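Local coordinates for protein probable dipeptidase (PDB 3B40) that probably hydrolyses dipeptides as a metallopeptidase of the membrane dipeptidase (M19) family, built on a TIM-barrel fold, at residues K152-G157 with N203-I208; S118-R123 with E406-A411; F161-V166 with K196-R201. The protein carries 11 engineered substitutions. One frame throughout, in Å; residues are numbered along the deposited sequence.

Contact 1 of 3, residues K152-G157 with N203-I208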
ATOM      1  N   LYS A 152      -7.653  21.076  -1.634  1.00 20.70           N
ATOM      2  CA  LYS A 152      -7.689  21.062  -3.085  1.00 20.84           C
ATOM      3  C   LYS A 152      -7.753  19.626  -3.661  1.00 19.52           C
ATOM      4  O   LYS A 152      -8.548  19.356  -4.564  1.00 19.28           O
ATOM      5  CB  LYS A 152      -6.490  21.834  -3.640  1.00 21.01           C
ATOM      6  CG  LYS A 152      -6.496  23.348  -3.300  1.00 22.59           C
ATOM      7  CD  LYS A 152      -5.203  24.046  -3.801  1.00 22.07           C
ATOM      8  CE  LYS A 152      -5.244  25.564  -3.654  1.00 24.69           C
ATOM      9  NZ  LYS A 152      -5.317  26.020  -2.223  1.00 24.10           N
ATOM     10  N   TRP A 153      -6.951  18.706  -3.121  1.00 19.40           N
ATOM     11  CA  TRP A 153      -6.990  17.300  -3.558  1.00 17.61           C
ATOM     12  C   TRP A 153      -8.280  16.561  -3.170  1.00 17.61           C
ATOM     13  O   TRP A 153      -8.831  15.806  -3.976  1.00 17.07           O
ATOM     14  CB  TRP A 153      -5.735  16.552  -3.120  1.00 18.14           C
ATOM     15  CG  TRP A 153      -4.496  16.804  -4.024  1.00 16.67           C
ATOM     16  CD1 TRP A 153      -3.350  17.470  -3.679  1.00 16.02           C
ATOM     17  CD2 TRP A 153      -4.292  16.334  -5.378  1.00 17.10           C
ATOM     18  NE1 TRP A 153      -2.464  17.480  -4.739  1.00 16.48           N
ATOM     19  CE2 TRP A 153      -3.010  16.780  -5.788  1.00 18.99           C
ATOM     20  CE3 TRP A 153      -5.076  15.595  -6.280  1.00 19.65           C
ATOM     21  CZ2 TRP A 153      -2.498  16.528  -7.079  1.00 18.26           C
ATOM     22  CZ3 TRP A 153      -4.569  15.327  -7.565  1.00 17.32           C
ATOM     23  CH2 TRP A 153      -3.283  15.793  -7.949  1.00 17.61           C
ATOM     24  N   ALA A 154      -8.773  16.783  -1.946  1.00 17.61           N
ATOM     25  CA  ALA A 154     -10.083  16.275  -1.522  1.00 17.33           C
ATOM     26  C   ALA A 154     -11.187  16.719  -2.496  1.00 18.03           C
ATOM     27  O   ALA A 154     -12.041  15.905  -2.906  1.00 16.99           O
ATOM     28  CB  ALA A 154     -10.403  16.776  -0.111  1.00 17.71           C
ATOM     29  N   ALA A 155     -11.159  18.000  -2.880  1.00 17.82           N
ATOM     30  CA  ALA A 155     -12.167  18.561  -3.797  1.00 18.65           C
ATOM     31  C   ALA A 155     -12.141  17.870  -5.164  1.00 19.07           C
ATOM     32  O   ALA A 155     -13.174  17.697  -5.795  1.00 19.79           O
ATOM     33  CB  ALA A 155     -11.969  20.075  -3.957  1.00 18.28           C
ATOM     34  N   ARG A 156     -10.956  17.464  -5.588  1.00 18.75           N
ATOM     35  CA  ARG A 156     -10.754  16.738  -6.839  1.00 18.82           C
ATOM     36  C   ARG A 156     -11.088  15.225  -6.765  1.00 18.25           C
ATOM     37  O   ARG A 156     -11.091  14.546  -7.784  1.00 18.48           O
ATOM     38  CB  ARG A 156      -9.320  16.990  -7.334  1.00 18.64           C
ATOM     39  CG  ARG A 156      -9.084  18.489  -7.566  1.00 20.88           C
ATOM     40  CD  ARG A 156      -7.629  18.825  -7.853  1.00 25.49           C
ATOM     41  NE  ARG A 156      -7.273  18.426  -9.208  1.00 27.91           N
ATOM     42  CZ  ARG A 156      -6.034  18.329  -9.666  1.00 30.13           C
ATOM     43  NH1 ARG A 156      -5.002  18.589  -8.871  1.00 32.12           N
ATOM     44  NH2 ARG A 156      -5.826  17.962 -10.926  1.00 30.20           N
ATOM     45  N   GLY A 157     -11.399  14.698  -5.577  1.00 17.12           N
ATOM     46  CA  GLY A 157     -11.754  13.280  -5.478  1.00 15.69           C
ATOM     47  C   GLY A 157     -10.965  12.388  -4.539  1.00 14.73           C
ATOM     48  O   GLY A 157     -11.332  11.219  -4.320  1.00 13.67           O
ATOM     49  N   ASN A 203      -9.185  15.105   9.205  1.00 14.44           N
ATOM     50  CA  ASN A 203     -10.405  14.791   9.959  1.00 14.25           C
ATOM     51  C   ASN A 203     -11.554  15.692   9.482  1.00 14.04           C
ATOM     52  O   ASN A 203     -12.671  15.186   9.223  1.00 14.38           O
ATOM     53  CB  ASN A 203     -10.207  14.999  11.471  1.00 14.47           C
ATOM     54  CG  ASN A 203      -9.483  13.851  12.174  1.00 13.23           C
ATOM     55  OD1 ASN A 203      -9.160  13.993  13.350  1.00 11.94           O
ATOM     56  ND2 ASN A 203      -9.207  12.733  11.478  1.00 13.47           N
ATOM     57  N   ASP A 204     -11.290  17.009   9.383  1.00 13.05           N
ATOM     58  CA  ASP A 204     -12.281  18.013   8.972  1.00 13.01           C
ATOM     59  C   ASP A 204     -12.794  17.751   7.562  1.00 13.47           C
ATOM     60  O   ASP A 204     -13.977  17.906   7.290  1.00 13.11           O
ATOM     61  CB  ASP A 204     -11.698  19.452   8.989  1.00 13.19           C
ATOM     62  CG  ASP A 204     -11.444  19.972  10.393  1.00 13.89           C
ATOM     63  OD1 ASP A 204     -11.992  19.376  11.341  1.00 15.57           O
ATOM     64  OD2 ASP A 204     -10.646  20.945  10.566  1.00 12.97           O
ATOM     65  N   LEU A 205     -11.880  17.420   6.658  1.00 12.69           N
ATOM     66  CA  LEU A 205     -12.217  17.097   5.288  1.00 12.86           C
ATOM     67  C   LEU A 205     -12.947  15.759   5.090  1.00 12.67           C
ATOM     68  O   LEU A 205     -13.486  15.515   4.022  1.00 11.90           O
ATOM     69  CB  LEU A 205     -10.945  17.132   4.433  1.00 13.24           C
ATOM     70  CG  LEU A 205     -10.399  18.517   4.121  1.00 14.26           C
ATOM     71  CD1 LEU A 205      -9.059  18.406   3.438  1.00 17.69           C
ATOM     72  CD2 LEU A 205     -11.393  19.341   3.265  1.00 14.85           C
ATOM     73  N   GLY A 206     -12.968  14.897   6.106  1.00 12.48           N
ATOM     74  CA  GLY A 206     -13.555  13.557   5.933  1.00 12.54           C
ATOM     75  C   GLY A 206     -12.729  12.661   5.010  1.00 13.30           C
ATOM     76  O   GLY A 206     -13.279  11.888   4.209  1.00 14.11           O
ATOM     77  N   VAL A 207     -11.409  12.732   5.152  1.00 12.69           N
ATOM     78  CA  VAL A 207     -10.464  11.939   4.352  1.00 13.00           C
ATOM     79  C   VAL A 207      -9.845  10.915   5.274  1.00 12.92           C
ATOM     80  O   VAL A 207      -9.446  11.265   6.395  1.00 13.20           O
ATOM     81  CB  VAL A 207      -9.359  12.833   3.719  1.00 12.54           C
ATOM     82  CG1 VAL A 207      -8.211  11.975   3.108  1.00 12.60           C
ATOM     83  CG2 VAL A 207      -9.961  13.700   2.678  1.00 10.23           C
ATOM     84  N   ILE A 208      -9.810   9.653   4.829  1.00 12.05           N
ATOM     85  CA  ILE A 208      -9.275   8.576   5.646  1.00 11.48           C
ATOM     86  C   ILE A 208      -7.774   8.801   5.791  1.00 11.89           C
ATOM     87  O   ILE A 208      -7.074   8.967   4.781  1.00 12.02           O
ATOM     88  CB  ILE A 208      -9.496   7.168   5.008  1.00 10.94           C
ATOM     89  CG1 ILE A 208     -10.985   6.859   4.780  1.00 11.61           C
ATOM     90  CG2 ILE A 208      -8.882   6.068   5.909  1.00  9.21           C
ATOM     91  CD1 ILE A 208     -11.233   5.775   3.711  1.00 10.17           C
TER
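Across the last turns of two helices, Ala-154 and Leu-205 bring the backbones nearest, their CA atoms 7.2 Å apart, and each helix then ends in a Schellman motif, with Gly-157 and Gly-206 respectively taking positive phi. The contact between them shows two helix ends meeting through very few atoms. Ala-154 turns its CB toward 203-208, and this one methyl group meets two branches. Leu-205 CD1 lies 4.1 Å from Ala-154 CB, and Val-207 CG2 lies 4.2 Å from the same carbon, so that the methyl faces the dip between a helix residue and the first residue past the glycine turn. Seen from Ala-154 CB, the two methyl carbons are about 71° apart. Val-207 can take part because its CG1 is anti to the backbone N (chi1 169°), which puts CG2 beside that N and on the side of the alanine.

Leu-205 also packs on Leu-150 and Asp-151, one turn and a little less before Ala-154, and thereby lies along helix 148-155. The backbone of Ala-154 is held too: its O accepts from Gly-157 N at 3.0 Å and from Arg-159 NH1. Behind, Arg-156 NH1 stands 3.4 Å over one face of the Trp-153 ring, offset toward the rim, while it pairs with Glu-96 of helix 87-108. That arrangement faces away from 203-208 and ties helix 148-155 to helix 87-108.

Everything that touches between the two segments is therefore aliphatic carbon, burying 93 Å². Such a contact has no directional bond to set its angle; its geometry probably rests on shape, while the polar bonds that fix each helix end are made within or around the segments.

Contact 2 of 3, residues S118-R123 with E406-A411; sequences SPEDFR and EVQKRA
The carboxamide of Gln-408 is the flat group through which the two segments meet, and Ser-118 and Pro-119 approach it differently. Ser-118 CB lies close to the carboxamide plane, at the oxygen edge, whereas Pro-119 CD stands well to one side of that plane; the contacts to Gln-408 OE1 are 3.3 Å from Ser-118 CB and 3.4 Å from Pro-119 CD. The chain of Gln-408 runs extended beyond CG (chi2 -169°), which carries the amide across to the start of helix 119-127. There the side chains of Pro-119 and Gln-408 pass alongside one another, pointing in opposite senses.

Both ends of the amide are engaged. Gln-408 NE2 hydrogen-bonds to Tyr-117 O, just before Ser-118, and a water donates to Gln-408 OE1 at 2.6 Å and to Glu-120 OE1 at 2.9 Å, joining the two acceptors. Ser-118 keeps its hydroxyl for the helix: as N-cap, Ser-118 OG accepts from Asp-121 N at 3.2 Å in a nearly straight bond (169°). Pro-119 packs further along helix 389-409, on Leu-401 and Trp-404.

One glutamine thus joins the start of helix 119-127 through both ends of its amide. The donor end is matched by a backbone carbonyl, and the acceptor end receives a water proton beside two C-H groups; the water probably offsets the mutual repulsion of the two acceptors it joins.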
ATOM      1  N   SER A 118     -17.644   7.939  -1.898  1.00 15.87           N
ATOM      2  CA  SER A 118     -18.143   7.472  -0.602  1.00 16.41           C
ATOM      3  C   SER A 118     -18.384   5.950  -0.653  1.00 16.47           C
ATOM      4  O   SER A 118     -18.429   5.359  -1.734  1.00 16.65           O
ATOM      5  CB  SER A 118     -19.468   8.170  -0.276  1.00 16.15           C
ATOM      6  OG  SER A 118     -20.441   7.822  -1.246  1.00 16.81           O
ATOM      7  N   PRO A 119     -18.539   5.308   0.515  1.00 16.91           N
ATOM      8  CA  PRO A 119     -18.870   3.875   0.463  1.00 16.37           C
ATOM      9  C   PRO A 119     -20.192   3.616  -0.284  1.00 16.98           C
ATOM     10  O   PRO A 119     -20.310   2.600  -0.980  1.00 16.52           O
ATOM     11  CB  PRO A 119     -18.910   3.464   1.935  1.00 16.38           C
ATOM     12  CG  PRO A 119     -18.940   4.729   2.720  1.00 16.53           C
ATOM     13  CD  PRO A 119     -18.404   5.813   1.895  1.00 16.50           C
ATOM     14  N   GLU A 120     -21.136   4.565  -0.218  1.00 16.65           N
ATOM     15  CA  GLU A 120     -22.382   4.486  -1.011  1.00 17.91           C
ATOM     16  C   GLU A 120     -22.128   4.409  -2.501  1.00 17.17           C
ATOM     17  O   GLU A 120     -22.666   3.523  -3.174  1.00 18.34           O
ATOM     18  CB  GLU A 120     -23.320   5.669  -0.705  1.00 18.03           C
ATOM     19  CG  GLU A 120     -23.910   5.632   0.721  1.00 22.39           C
ATOM     20  CD  GLU A 120     -22.866   5.793   1.862  1.00 26.05           C
ATOM     21  OE1 GLU A 120     -21.961   6.671   1.809  1.00 23.78           O
ATOM     22  OE2 GLU A 120     -22.977   5.015   2.838  1.00 29.08           O
ATOM     23  N   ASP A 121     -21.310   5.326  -3.024  1.00 16.63           N
ATOM     24  CA  ASP A 121     -20.947   5.323  -4.444  1.00 16.98           C
ATOM     25  C   ASP A 121     -20.316   3.994  -4.795  1.00 16.44           C
ATOM     26  O   ASP A 121     -20.597   3.436  -5.858  1.00 16.31           O
ATOM     27  CB  ASP A 121     -19.922   6.407  -4.775  1.00 16.01           C
ATOM     28  CG  ASP A 121     -20.485   7.799  -4.722  1.00 20.03           C
ATOM     29  OD1 ASP A 121     -21.721   7.971  -4.673  1.00 22.67           O
ATOM     30  OD2 ASP A 121     -19.651   8.740  -4.733  1.00 22.02           O
ATOM     31  N   PHE A 122     -19.409   3.524  -3.942  1.00 15.98           N
ATOM     32  CA  PHE A 122     -18.716   2.250  -4.212  1.00 17.23           C
ATOM     33  C   PHE A 122     -19.744   1.135  -4.431  1.00 18.41           C
ATOM     34  O   PHE A 122     -19.658   0.398  -5.423  1.00 18.50           O
ATOM     35  CB  PHE A 122     -17.729   1.890  -3.071  1.00 16.98           C
ATOM     36  CG  PHE A 122     -16.808   0.746  -3.406  1.00 17.07           C
ATOM     37  CD1 PHE A 122     -15.511   0.995  -3.853  1.00 15.94           C
ATOM     38  CD2 PHE A 122     -17.240  -0.581  -3.295  1.00 10.96           C
ATOM     39  CE1 PHE A 122     -14.649  -0.060  -4.178  1.00 15.47           C
ATOM     40  CE2 PHE A 122     -16.389  -1.627  -3.641  1.00 15.22           C
ATOM     41  CZ  PHE A 122     -15.087  -1.360  -4.066  1.00 15.93           C
ATOM     42  N   ARG A 123     -20.720   1.029  -3.525  1.00 19.12           N
ATOM     43  CA  ARG A 123     -21.755  -0.020  -3.609  1.00 21.25           C
ATOM     44  C   ARG A 123     -22.621   0.130  -4.864  1.00 20.71           C
ATOM     45  O   ARG A 123     -22.906  -0.850  -5.548  1.00 20.27           O
ATOM     46  CB  ARG A 123     -22.627  -0.063  -2.346  1.00 20.65           C
ATOM     47  CG  ARG A 123     -21.885  -0.585  -1.113  1.00 23.19           C
ATOM     48  CD  ARG A 123     -22.801  -0.897   0.055  1.00 23.99           C
ATOM     49  NE  ARG A 123     -22.289  -0.231   1.244  1.00 31.10           N
ATOM     50  CZ  ARG A 123     -21.516  -0.784   2.181  1.00 34.57           C
ATOM     51  NH1 ARG A 123     -21.179  -2.081   2.130  1.00 36.07           N
ATOM     52  NH2 ARG A 123     -21.108  -0.025   3.201  1.00 34.73           N
ATOM     53  N   GLU A 406     -17.641   5.965   8.614  1.00 15.88           N
ATOM     54  CA  GLU A 406     -17.456   6.642   9.920  1.00 17.28           C
ATOM     55  C   GLU A 406     -16.552   7.876   9.827  1.00 16.44           C
ATOM     56  O   GLU A 406     -16.861   8.936  10.386  1.00 18.12           O
ATOM     57  CB  GLU A 406     -16.951   5.651  10.987  1.00 18.06           C
ATOM     58  CG  GLU A 406     -18.041   4.739  11.490  1.00 24.09           C
ATOM     59  CD  GLU A 406     -19.242   5.531  12.053  1.00 32.20           C
ATOM     60  OE1 GLU A 406     -19.012   6.425  12.920  1.00 31.22           O
ATOM     61  OE2 GLU A 406     -20.402   5.267  11.607  1.00 36.10           O
ATOM     62  N   VAL A 407     -15.439   7.739   9.115  1.00 14.85           N
ATOM     63  CA  VAL A 407     -14.602   8.880   8.733  1.00 13.57           C
ATOM     64  C   VAL A 407     -15.377  10.065   8.096  1.00 13.90           C
ATOM     65  O   VAL A 407     -15.224  11.227   8.505  1.00 12.49           O
ATOM     66  CB  VAL A 407     -13.475   8.433   7.746  1.00 12.54           C
ATOM     67  CG1 VAL A 407     -12.778   9.667   7.169  1.00 10.67           C
ATOM     68  CG2 VAL A 407     -12.524   7.543   8.436  1.00 11.78           C
ATOM     69  N   GLN A 408     -16.169   9.787   7.065  1.00 14.54           N
ATOM     70  CA  GLN A 408     -16.978  10.861   6.455  1.00 15.53           C
ATOM     71  C   GLN A 408     -18.007  11.479   7.426  1.00 16.65           C
ATOM     72  O   GLN A 408     -18.295  12.666   7.341  1.00 16.48           O
ATOM     73  CB  GLN A 408     -17.642  10.363   5.164  1.00 16.05           C
ATOM     74  CG  GLN A 408     -16.605  10.005   4.084  1.00 13.94           C
ATOM     75  CD  GLN A 408     -17.229   9.774   2.742  1.00 17.61           C
ATOM     76  OE1 GLN A 408     -18.271   9.106   2.632  1.00 16.68           O
ATOM     77  NE2 GLN A 408     -16.607  10.339   1.698  1.00 16.80           N
ATOM     78  N   LYS A 409     -18.534  10.682   8.354  1.00 18.29           N
ATOM     79  CA  LYS A 409     -19.463  11.192   9.385  1.00 20.31           C
ATOM     80  C   LYS A 409     -18.804  12.199  10.326  1.00 20.68           C
ATOM     81  O   LYS A 409     -19.456  13.145  10.782  1.00 20.16           O
ATOM     82  CB  LYS A 409     -20.052  10.049  10.217  1.00 21.12           C
ATOM     83  CG  LYS A 409     -21.364   9.558   9.674  1.00 26.42           C
ATOM     84  CD  LYS A 409     -22.255   9.064  10.813  1.00 33.44           C
ATOM     85  CE  LYS A 409     -22.066   7.572  11.085  1.00 37.39           C
ATOM     86  NZ  LYS A 409     -22.662   6.732   9.994  1.00 40.37           N
ATOM     87  N   ARG A 410     -17.511  12.009  10.588  1.00 20.89           N
ATOM     88  CA  ARG A 410     -16.741  12.911  11.445  1.00 21.58           C
ATOM     89  C   ARG A 410     -16.215  14.182  10.727  1.00 21.74           C
ATOM     90  O   ARG A 410     -15.533  14.998  11.345  1.00 21.20           O
ATOM     91  CB  ARG A 410     -15.557  12.159  12.060  1.00 22.06           C
ATOM     92  CG  ARG A 410     -15.888  10.767  12.566  1.00 23.93           C
ATOM     93  CD  ARG A 410     -15.978  10.664  14.032  1.00 27.36           C
ATOM     94  NE  ARG A 410     -16.724   9.463  14.390  1.00 33.84           N
ATOM     95  CZ  ARG A 410     -16.223   8.303  14.824  1.00 34.84           C
ATOM     96  NH1 ARG A 410     -14.914   8.108  15.021  1.00 32.22           N
ATOM     97  NH2 ARG A 410     -17.076   7.318  15.091  1.00 37.55           N
ATOM     98  N   ALA A 411     -16.516  14.353   9.438  1.00 22.22           N
ATOM     99  CA  ALA A 411     -16.117  15.577   8.705  1.00 21.86           C
ATOM    100  C   ALA A 411     -16.637  16.856   9.375  1.00 22.80           C
ATOM    101  O   ALA A 411     -17.708  16.827   9.997  1.00 22.25           O
ATOM    102  CB  ALA A 411     -16.599  15.525   7.281  1.00 22.27           C
TER
HETATM  103  O   HOH W   1     -20.403   8.145   3.774  1.00 24.81           O

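Contact 3 of 3, residues F161-V166 with K196-R201; sequences FGFSYV and KQAVER. Engineered in segment 161-166: Ser-164 (natural residue Asn).
Phe-163 reaches for Ala-198 and Val-199 from the loop that follows strand 160-162. Its CB leaves the backbone toward the helix, and CG sits anti to the carbonyl carbon (chi1 -76°), which sends the ring outward with its far end leading. The carbons near the root make no close approach to 196-201; the touching begins at CE1, which lies 3.7 Å from Ala-198 CB. At the tip the ring is shared between two residues: Phe-163 CZ is 3.8 Å from Ala-198 CB and 3.9 Å from Val-199 CG2. Both methyl groups come in obliquely to the ring, and the side chains of Phe-163 and Val-199 run roughly perpendicular. Val-199 offers CG2 because its other branch, CG1, is anti to the backbone N (chi1 171°).

One face of the same ring is occupied from within its own segment, where Phe-161 CE1 stands 3.9 Å above the plane and over its centre. The two rings are steeply inclined, so one carbon of Phe-161 rests on Phe-163. Leu-202, one turn beyond Ala-198, touches both phenylalanines, and Ala-198 in turn packs on Leu-150 of helix 148-155 and on Trp-171.

All three residues that meet are buried, and the contact is purely apolar. The residue just past the strand packs on helix 193-205 as part of the apolar layer between strands and outer helices expected of a TIM barrel; beyond that helix the chain returns to the next strand, here 208-210, paired parallel with 160-162 in a beta-alpha-beta crossover.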
ATOM      1  N   PHE A 161      -5.588   9.471   2.456  1.00 12.85           N
ATOM      2  CA  PHE A 161      -4.260  10.093   2.387  1.00 14.15           C
ATOM      3  C   PHE A 161      -3.294   9.388   3.351  1.00 13.94           C
ATOM      4  O   PHE A 161      -3.572   9.234   4.567  1.00 13.77           O
ATOM      5  CB  PHE A 161      -4.356  11.602   2.741  1.00 14.91           C
ATOM      6  CG  PHE A 161      -3.017  12.318   2.765  1.00 15.24           C
ATOM      7  CD1 PHE A 161      -2.380  12.606   3.969  1.00 14.90           C
ATOM      8  CD2 PHE A 161      -2.399  12.685   1.586  1.00 15.54           C
ATOM      9  CE1 PHE A 161      -1.127  13.270   3.992  1.00 16.80           C
ATOM     10  CE2 PHE A 161      -1.153  13.344   1.607  1.00 18.17           C
ATOM     11  CZ  PHE A 161      -0.522  13.622   2.790  1.00 16.34           C
ATOM     12  N   GLY A 162      -2.195   8.915   2.794  1.00 14.33           N
ATOM     13  CA  GLY A 162      -1.092   8.390   3.604  1.00 14.90           C
ATOM     14  C   GLY A 162       0.033   9.388   3.578  1.00 14.62           C
ATOM     15  O   GLY A 162       0.429   9.855   2.522  1.00 16.26           O
ATOM     16  N   PHE A 163       0.518   9.768   4.744  1.00 15.18           N
ATOM     17  CA  PHE A 163       1.611  10.729   4.840  1.00 14.88           C
ATOM     18  C   PHE A 163       2.904  10.262   4.227  1.00 15.41           C
ATOM     19  O   PHE A 163       3.729  11.087   3.794  1.00 15.24           O
ATOM     20  CB  PHE A 163       1.920  10.965   6.312  1.00 15.45           C
ATOM     21  CG  PHE A 163       0.924  11.846   7.013  1.00 15.81           C
ATOM     22  CD1 PHE A 163       1.278  13.129   7.356  1.00 14.94           C
ATOM     23  CD2 PHE A 163      -0.348  11.363   7.380  1.00 16.58           C
ATOM     24  CE1 PHE A 163       0.374  13.966   8.033  1.00 17.45           C
ATOM     25  CE2 PHE A 163      -1.251  12.191   8.030  1.00 19.17           C
ATOM     26  CZ  PHE A 163      -0.881  13.489   8.380  1.00 17.11           C
ATOM     27  N   SER A 164       3.138   8.951   4.254  1.00 15.36           N
ATOM     28  CA  SER A 164       4.487   8.466   3.995  1.00 15.19           C
ATOM     29  C   SER A 164       4.610   7.522   2.853  1.00 15.49           C
ATOM     30  O   SER A 164       3.656   6.861   2.482  1.00 17.06           O
ATOM     31  CB  SER A 164       5.073   7.779   5.231  1.00 14.60           C
ATOM     32  OG  SER A 164       5.129   8.658   6.333  1.00 15.23           O
ATOM     33  N   TYR A 165       5.810   7.499   2.290  1.00 16.18           N
ATOM     34  CA  TYR A 165       6.314   6.392   1.509  1.00 17.10           C
ATOM     35  C   TYR A 165       7.706   6.052   2.086  1.00 17.20           C
ATOM     36  O   TYR A 165       7.983   6.317   3.272  1.00 18.04           O
ATOM     37  CB  TYR A 165       6.348   6.777   0.020  1.00 17.10           C
ATOM     38  CG  TYR A 165       6.614   5.651  -0.954  1.00 16.65           C
ATOM     39  CD1 TYR A 165       5.707   4.583  -1.118  1.00 17.84           C
ATOM     40  CD2 TYR A 165       7.769   5.662  -1.734  1.00 16.36           C
ATOM     41  CE1 TYR A 165       5.971   3.532  -2.053  1.00 17.38           C
ATOM     42  CE2 TYR A 165       8.048   4.629  -2.625  1.00 19.55           C
ATOM     43  CZ  TYR A 165       7.141   3.573  -2.795  1.00 19.79           C
ATOM     44  OH  TYR A 165       7.435   2.586  -3.715  1.00 16.88           O
ATOM     45  N   VAL A 166       8.550   5.422   1.285  1.00 17.31           N
ATOM     46  CA  VAL A 166      10.001   5.342   1.550  1.00 17.30           C
ATOM     47  C   VAL A 166      10.594   6.774   1.565  1.00 16.26           C
ATOM     48  O   VAL A 166      10.239   7.608   0.721  1.00 16.66           O
ATOM     49  CB  VAL A 166      10.689   4.448   0.467  1.00 17.31           C
ATOM     50  CG1 VAL A 166      12.182   4.396   0.676  1.00 18.93           C
ATOM     51  CG2 VAL A 166      10.148   3.020   0.521  1.00 16.73           C
ATOM     52  N   LYS A 196       1.007  17.455  12.187  1.00 13.78           N
ATOM     53  CA  LYS A 196      -0.014  17.448  13.233  1.00 15.29           C
ATOM     54  C   LYS A 196      -1.247  18.275  12.829  1.00 15.35           C
ATOM     55  O   LYS A 196      -2.367  17.867  13.073  1.00 17.47           O
ATOM     56  CB  LYS A 196       0.575  17.989  14.547  1.00 14.14           C
ATOM     57  CG  LYS A 196       1.604  17.067  15.150  1.00 15.52           C
ATOM     58  CD  LYS A 196       2.003  17.580  16.521  1.00 20.28           C
ATOM     59  CE  LYS A 196       2.560  16.465  17.359  1.00 21.02           C
ATOM     60  NZ  LYS A 196       3.995  16.511  17.217  1.00 22.50           N
ATOM     61  N   GLN A 197      -1.023  19.424  12.209  1.00 15.14           N
ATOM     62  CA  GLN A 197      -2.095  20.217  11.654  1.00 15.99           C
ATOM     63  C   GLN A 197      -2.772  19.478  10.486  1.00 14.81           C
ATOM     64  O   GLN A 197      -3.978  19.611  10.293  1.00 14.72           O
ATOM     65  CB  GLN A 197      -1.547  21.583  11.204  1.00 15.83           C
ATOM     66  CG  GLN A 197      -1.111  22.451  12.397  1.00 18.90           C
ATOM     67  CD  GLN A 197      -0.423  23.744  12.005  1.00 19.81           C
ATOM     68  OE1 GLN A 197      -0.627  24.265  10.917  1.00 27.70           O
ATOM     69  NE2 GLN A 197       0.348  24.303  12.931  1.00 24.29           N
ATOM     70  N   ALA A 198      -1.999  18.703   9.717  1.00 12.85           N
ATOM     71  CA  ALA A 198      -2.573  17.875   8.631  1.00 12.63           C
ATOM     72  C   ALA A 198      -3.591  16.846   9.164  1.00 12.62           C
ATOM     73  O   ALA A 198      -4.594  16.579   8.521  1.00 13.13           O
ATOM     74  CB  ALA A 198      -1.470  17.187   7.832  1.00 12.40           C
ATOM     75  N   VAL A 199      -3.345  16.288  10.339  1.00 11.65           N
ATOM     76  CA  VAL A 199      -4.271  15.318  10.911  1.00 12.30           C
ATOM     77  C   VAL A 199      -5.664  15.937  11.207  1.00 12.12           C
ATOM     78  O   VAL A 199      -6.709  15.352  10.885  1.00 11.18           O
ATOM     79  CB  VAL A 199      -3.723  14.708  12.215  1.00 12.04           C
ATOM     80  CG1 VAL A 199      -4.817  13.869  12.909  1.00  9.46           C
ATOM     81  CG2 VAL A 199      -2.437  13.863  11.943  1.00 12.10           C
ATOM     82  N   GLU A 200      -5.652  17.095  11.858  1.00 12.00           N
ATOM     83  CA  GLU A 200      -6.875  17.878  12.063  1.00 12.44           C
ATOM     84  C   GLU A 200      -7.557  18.220  10.718  1.00 12.81           C
ATOM     85  O   GLU A 200      -8.785  18.068  10.567  1.00 13.34           O
ATOM     86  CB  GLU A 200      -6.575  19.149  12.888  1.00 11.87           C
ATOM     87  CG  GLU A 200      -7.839  20.022  13.219  1.00 13.84           C
ATOM     88  CD  GLU A 200      -8.883  19.336  14.096  1.00 14.50           C
ATOM     89  OE1 GLU A 200     -10.063  19.761  14.066  1.00 16.91           O
ATOM     90  OE2 GLU A 200      -8.548  18.399  14.849  1.00 15.77           O
ATOM     91  N   ARG A 201      -6.779  18.683   9.738  1.00 12.50           N
ATOM     92  CA  ARG A 201      -7.348  19.055   8.433  1.00 12.36           C
ATOM     93  C   ARG A 201      -7.995  17.876   7.729  1.00 13.02           C
ATOM     94  O   ARG A 201      -9.075  18.019   7.175  1.00 12.64           O
ATOM     95  CB  ARG A 201      -6.313  19.741   7.522  1.00 12.39           C
ATOM     96  CG  ARG A 201      -6.853  20.250   6.165  1.00 13.02           C
ATOM     97  CD  ARG A 201      -7.961  21.293   6.292  1.00 14.65           C
ATOM     98  NE  ARG A 201      -7.559  22.411   7.129  1.00 15.21           N
ATOM     99  CZ  ARG A 201      -6.809  23.428   6.723  1.00 16.56           C
ATOM    100  NH1 ARG A 201      -6.366  23.484   5.455  1.00 12.98           N
ATOM    101  NH2 ARG A 201      -6.491  24.387   7.604  1.00 18.37           N
TER

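How the contacts relate
Contacts 1 and 3 join neighbouring parts of one parallel barrel, whereas contact 2 brings the C-terminal helix against an early one. Contact 3 is nested along the chain within the loop closed by contact 1, which is nested within that of contact 2; contact 2 joins segments about 280 residues apart. Contacts 1 and 3 share helix 193-205, their centres about 12 Å apart, and meet where Ile-208 O probably bonds to Phe-161 N, strand to strand. Contact 2, also about 12 Å from contact 1 between centres, touches it through Val-407 and Ala-411; contacts 2 and 3, with centres about 19 Å apart, do not touch. Helix 389-409 thus brings the chain's end back onto the barrel's outer helices.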